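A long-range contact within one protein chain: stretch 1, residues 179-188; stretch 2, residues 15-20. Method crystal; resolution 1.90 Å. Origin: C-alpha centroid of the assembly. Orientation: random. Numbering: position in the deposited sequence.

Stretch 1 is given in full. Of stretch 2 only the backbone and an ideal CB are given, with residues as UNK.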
ATOM      1  N   PRO A 179      -9.770  -0.725  25.607  1.00 12.86           N
ATOM      2  CA  PRO A 179     -11.098  -0.673  26.220  1.00 12.65           C
ATOM      3  C   PRO A 179     -12.218  -0.691  25.179  1.00 11.85           C
ATOM      4  O   PRO A 179     -13.315  -1.171  25.458  1.00 12.48           O
ATOM      5  CB  PRO A 179     -11.065   0.633  27.017  1.00 13.47           C
ATOM      6  CG  PRO A 179     -10.050   1.460  26.297  1.00 14.80           C
ATOM      7  CD  PRO A 179      -8.980   0.464  25.976  1.00 14.23           C
ATOM      8  N   TYR A 180     -11.933  -0.190  23.982  1.00 11.30           N
ATOM      9  CA  TYR A 180     -12.918  -0.179  22.905  1.00 11.06           C
ATOM     10  C   TYR A 180     -13.170  -1.609  22.429  1.00 11.03           C
ATOM     11  O   TYR A 180     -14.316  -2.001  22.192  1.00 11.26           O
ATOM     12  CB  TYR A 180     -12.434   0.706  21.750  1.00 11.01           C
ATOM     13  CG  TYR A 180     -13.020   0.356  20.400  1.00 12.23           C
ATOM     14  CD1 TYR A 180     -14.378   0.542  20.128  1.00 12.71           C
ATOM     15  CD2 TYR A 180     -12.211  -0.171  19.388  1.00 12.01           C
ATOM     16  CE1 TYR A 180     -14.917   0.211  18.875  1.00 12.79           C
ATOM     17  CE2 TYR A 180     -12.737  -0.506  18.136  1.00 12.21           C
ATOM     18  CZ  TYR A 180     -14.088  -0.313  17.886  1.00 14.43           C
ATOM     19  OH  TYR A 180     -14.602  -0.647  16.652  1.00 12.17           O
ATOM     20  N   ILE A 181     -12.099  -2.390  22.305  1.00 12.09           N
ATOM     21  CA  ILE A 181     -12.220  -3.776  21.864  1.00 12.17           C
ATOM     22  C   ILE A 181     -13.058  -4.567  22.870  1.00 12.68           C
ATOM     23  O   ILE A 181     -13.916  -5.361  22.484  1.00 12.25           O
ATOM     24  CB  ILE A 181     -10.834  -4.434  21.682  1.00 13.38           C
ATOM     25  CG1 ILE A 181     -10.022  -3.656  20.638  1.00 14.95           C
ATOM     26  CG2 ILE A 181     -10.994  -5.882  21.239  1.00 12.91           C
ATOM     27  CD1 ILE A 181      -8.554  -4.046  20.571  1.00 14.40           C
ATOM     28  N   ASP A 182     -12.835  -4.325  24.161  1.00 13.45           N
ATOM     29  CA  ASP A 182     -13.603  -5.006  25.200  1.00 13.55           C
ATOM     30  C   ASP A 182     -15.077  -4.630  25.076  1.00 13.12           C
ATOM     31  O   ASP A 182     -15.952  -5.493  25.161  1.00 14.89           O
ATOM     32  CB  ASP A 182     -13.094  -4.633  26.598  1.00 17.94           C
ATOM     33  CG  ASP A 182     -11.714  -5.197  26.893  1.00 23.28           C
ATOM     34  OD1 ASP A 182     -11.370  -6.261  26.341  1.00 26.10           O
ATOM     35  OD2 ASP A 182     -10.973  -4.576  27.686  1.00 27.84           O
ATOM     36  N   ALA A 183     -15.346  -3.346  24.857  1.00 13.15           N
ATOM     37  CA  ALA A 183     -16.715  -2.860  24.716  1.00 12.95           C
ATOM     38  C   ALA A 183     -17.393  -3.514  23.513  1.00 14.41           C
ATOM     39  O   ALA A 183     -18.558  -3.894  23.588  1.00 14.96           O
ATOM     40  CB  ALA A 183     -16.733  -1.342  24.587  1.00 11.52           C
ATOM     41  N   PHE A 184     -16.648  -3.685  22.422  1.00 13.24           N
ATOM     42  CA  PHE A 184     -17.190  -4.318  21.221  1.00 12.99           C
ATOM     43  C   PHE A 184     -17.691  -5.728  21.556  1.00 13.15           C
ATOM     44  O   PHE A 184     -18.803  -6.113  21.180  1.00 10.81           O
ATOM     45  CB  PHE A 184     -16.133  -4.385  20.106  1.00 13.11           C
ATOM     46  CG  PHE A 184     -16.595  -5.134  18.886  1.00 12.20           C
ATOM     47  CD1 PHE A 184     -17.260  -4.473  17.859  1.00 13.33           C
ATOM     48  CD2 PHE A 184     -16.386  -6.507  18.774  1.00 12.69           C
ATOM     49  CE1 PHE A 184     -17.717  -5.172  16.741  1.00 12.94           C
ATOM     50  CE2 PHE A 184     -16.839  -7.212  17.663  1.00 11.94           C
ATOM     51  CZ  PHE A 184     -17.504  -6.541  16.645  1.00 10.52           C
ATOM     52  N   PHE A 185     -16.869  -6.493  22.265  1.00 14.65           N
ATOM     53  CA  PHE A 185     -17.244  -7.848  22.651  1.00 16.98           C
ATOM     54  C   PHE A 185     -18.479  -7.914  23.553  1.00 17.55           C
ATOM     55  O   PHE A 185     -19.213  -8.902  23.524  1.00 18.69           O
ATOM     56  CB  PHE A 185     -16.062  -8.566  23.296  1.00 19.23           C
ATOM     57  CG  PHE A 185     -15.095  -9.143  22.299  1.00 24.05           C
ATOM     58  CD1 PHE A 185     -15.326 -10.397  21.740  1.00 25.78           C
ATOM     59  CD2 PHE A 185     -13.973  -8.428  21.897  1.00 25.20           C
ATOM     60  CE1 PHE A 185     -14.453 -10.931  20.793  1.00 25.83           C
ATOM     61  CE2 PHE A 185     -13.093  -8.952  20.949  1.00 25.92           C
ATOM     62  CZ  PHE A 185     -13.335 -10.204  20.396  1.00 25.23           C
ATOM     63  N   LYS A 186     -18.718  -6.860  24.331  1.00 17.70           N
ATOM     64  CA  LYS A 186     -19.875  -6.812  25.228  1.00 19.08           C
ATOM     65  C   LYS A 186     -21.187  -6.603  24.482  1.00 18.07           C
ATOM     66  O   LYS A 186     -22.259  -6.887  25.020  1.00 19.74           O
ATOM     67  CB  LYS A 186     -19.740  -5.680  26.253  1.00 20.17           C
ATOM     68  CG  LYS A 186     -18.675  -5.860  27.304  1.00 28.50           C
ATOM     69  CD  LYS A 186     -18.909  -4.867  28.434  1.00 34.73           C
ATOM     70  CE  LYS A 186     -17.753  -4.836  29.422  1.00 39.39           C
ATOM     71  NZ  LYS A 186     -16.544  -4.171  28.856  1.00 43.08           N
ATOM     72  N   ASN A 187     -21.117  -6.109  23.252  1.00 15.10           N
ATOM     73  CA  ASN A 187     -22.329  -5.844  22.491  1.00 14.85           C
ATOM     74  C   ASN A 187     -22.554  -6.726  21.272  1.00 15.73           C
ATOM     75  O   ASN A 187     -23.367  -6.389  20.409  1.00 18.27           O
ATOM     76  CB  ASN A 187     -22.364  -4.373  22.073  1.00 13.94           C
ATOM     77  CG  ASN A 187     -22.421  -3.440  23.256  1.00 13.46           C
ATOM     78  OD1 ASN A 187     -21.410  -2.924  23.714  1.00 15.71           O
ATOM     79  ND2 ASN A 187     -23.615  -3.206  23.747  1.00 10.32           N
ATOM     80  N   ILE A 188     -21.892  -7.876  21.218  1.00 14.92           N
ATOM     81  CA  ILE A 188     -22.044  -8.765  20.073  1.00 14.44           C
ATOM     82  C   ILE A 188     -23.391  -9.477  20.039  1.00 14.68           C
ATOM     83  O   ILE A 188     -23.820 -10.079  21.027  1.00 14.25           O
ATOM     84  CB  ILE A 188     -20.912  -9.817  20.003  1.00 14.80           C
ATOM     85  CG1 ILE A 188     -19.576  -9.126  19.717  1.00 14.45           C
ATOM     86  CG2 ILE A 188     -21.212 -10.845  18.916  1.00 13.23           C
ATOM     87  CD1 ILE A 188     -18.386 -10.070  19.636  1.00 14.21           C
ATOM     88  N   UNK A  15     -27.614   3.122  22.060  1.00 15.90           N
ATOM     89  CA  UNK A  15     -27.529   2.805  23.478  1.00 17.32           C
ATOM     90  C   UNK A  15     -26.655   1.590  23.766  1.00 17.62           C
ATOM     91  O   UNK A  15     -26.968   0.786  24.646  1.00 17.89           O
ATOM     92  CB  UNK A  15     -28.933   2.569  24.038  1.00 17.32           C
ATOM     93  N   UNK A  16     -25.555   1.460  23.031  1.00 17.60           N
ATOM     94  CA  UNK A  16     -24.636   0.345  23.242  1.00 17.09           C
ATOM     95  C   UNK A  16     -23.930   0.499  24.585  1.00 17.54           C
ATOM     96  O   UNK A  16     -23.792   1.599  25.111  1.00 19.23           O
ATOM     97  CB  UNK A  16     -23.614   0.262  22.106  1.00 17.09           C
ATOM     98  N   UNK A  17     -23.477  -0.616  25.128  1.00 17.98           N
ATOM     99  CA  UNK A  17     -22.788  -0.635  26.405  1.00 21.43           C
ATOM    100  C   UNK A  17     -21.283  -0.409  26.170  1.00 19.41           C
ATOM    101  O   UNK A  17     -20.573  -1.305  25.724  1.00 20.44           O
ATOM    102  CB  UNK A  17     -23.040  -1.956  27.135  1.00 21.43           C
ATOM    103  N   UNK A  18     -20.811   0.797  26.465  1.00 18.83           N
ATOM    104  CA  UNK A  18     -19.400   1.100  26.285  1.00 19.18           C
ATOM    105  C   UNK A  18     -19.086   1.867  25.014  1.00 18.35           C
ATOM    106  O   UNK A  18     -17.957   2.309  24.814  1.00 19.31           O
ATOM    107  CB  UNK A  18     -18.595  -0.201  26.295  1.00 19.18           C
ATOM    108  N   UNK A  19     -20.071   1.990  24.134  1.00 17.45           N
ATOM    109  CA  UNK A  19     -19.902   2.725  22.888  1.00 16.52           C
ATOM    110  C   UNK A  19     -21.082   3.693  22.818  1.00 16.45           C
ATOM    111  O   UNK A  19     -22.224   3.293  22.590  1.00 19.55           O
ATOM    112  CB  UNK A  19     -19.844   1.798  21.673  1.00 16.52           C
ATOM    113  N   UNK A  20     -20.801   4.966  23.060  1.00 15.83           N
ATOM    114  CA  UNK A  20     -21.823   6.000  23.086  1.00 15.92           C
ATOM    115  C   UNK A  20     -22.494   6.329  21.761  1.00 17.19           C
ATOM    116  O   UNK A  20     -21.986   6.004  20.683  1.00 17.26           O
ATOM    117  CB  UNK A  20     -21.201   7.283  23.641  1.00 15.92           C
TER

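Stretch 1 is a helix that gives way to a loop at Asn187; Tyr180, Ala183 and Asn187, with Lys186 beside them, meet an irregular segment.

At position 15 the CA-to-CB bond points away, and nothing of stretch 1 lies within 5.5 Å of the ideal CB. The backbone angles, 60/38, are left-handed, a conformation that asparagine and glycine tolerate better than most residues. The deposited residue is Asn15, which makes no contact with the helix.

At position 16 CB points sideways, 3.8 Å from the atom modelled as ND2 of Asn187. Stretch 1 covers this site only in part and sets no charge beside it, so many side chains would fit. It is Leu16, whose CB lies 3.8 Å from that modelled ND2 of Asn187.

Position 17 faces the helix, and its backbone N and O also lie beside the Asn187 side chain. Its carbonyl O is 2.7 Å from the modelled OD1 of Asn187, and its N is 2.9 Å from the modelled ND2. Two oxygens so close suggest that the amide is turned over in the model; turned back, it could serve both backbone groups. Such contacts depend little on side-chain type, provided the backbone N carries a hydrogen. A long polar or acidic chain would suit the open edge by Lys186. Here stands Glu17, extended through chi1 and chi2; its OE2 lies 3.4 Å from CD of Lys186 but 5.4 Å from NZ of Lys186, so the charges are near without a salt bridge.

Position 18 is the most restrictive. Its CA lies 5.0 Å from CA of Ala183, and an ideal CB would stand 2.8 Å from CB of Ala183, a clash. At phi/psi of 100/-10 that CB would also be jammed against the preceding carbonyl O. Both constraints call for glycine, and Gly18 is found, its O 3.9 Å from the Ala183 CB.

At position 19 CB points toward the helix but stays 5.3 Å from the Ala183 CB, leaving space for a medium-sized apolar chain between that methyl and the Tyr180 ring. Valine, leucine, isoleucine or methionine would be reasonable. Ile19 fills it: CG1 lies 4.0 Å from the Ala183 CB, and CD1 reaches on to 4.2 Å from CE1 of Tyr180.

Position 20 lies out of reach, so many residues would do as far as stretch 1 is concerned. A short side chain with an acceptor, such as Ser, Thr, Asp or Asn, suits an N-cap, and Ser20 caps a free backbone N of the following helix.

Stretch 2, residues 15-20: NLEGIS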
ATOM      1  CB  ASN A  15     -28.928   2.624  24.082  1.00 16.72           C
ATOM      2  CG  ASN A  15     -29.800   3.853  23.918  1.00 18.37           C
ATOM      3  OD1 ASN A  15     -29.317   4.979  23.950  1.00 19.30           O
ATOM      4  ND2 ASN A  15     -31.091   3.641  23.727  1.00 20.78           N
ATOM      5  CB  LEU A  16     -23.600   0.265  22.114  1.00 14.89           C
ATOM      6  CG  LEU A  16     -24.120   0.069  20.687  1.00 14.44           C
ATOM      7  CD1 LEU A  16     -22.958   0.068  19.708  1.00 15.64           C
ATOM      8  CD2 LEU A  16     -24.889  -1.233  20.599  1.00 15.04           C
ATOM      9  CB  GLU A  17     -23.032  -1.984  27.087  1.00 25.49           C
ATOM     10  CG  GLU A  17     -22.539  -2.078  28.516  1.00 36.51           C
ATOM     11  CD  GLU A  17     -22.847  -3.430  29.134  1.00 41.13           C
ATOM     12  OE1 GLU A  17     -24.011  -3.886  29.037  1.00 44.37           O
ATOM     13  OE2 GLU A  17     -21.921  -4.037  29.713  1.00 44.14           O
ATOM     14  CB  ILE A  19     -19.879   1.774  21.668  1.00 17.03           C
ATOM     15  CG1 ILE A  19     -18.722   0.773  21.805  1.00 17.18           C
ATOM     16  CG2 ILE A  19     -19.704   2.578  20.384  1.00 16.11           C
ATOM     17  CD1 ILE A  19     -18.676  -0.295  20.728  1.00 18.09           C
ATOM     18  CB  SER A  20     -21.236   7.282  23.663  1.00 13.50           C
ATOM     19  OG  SER A  20     -20.369   7.907  22.730  1.00 15.88           O
TER
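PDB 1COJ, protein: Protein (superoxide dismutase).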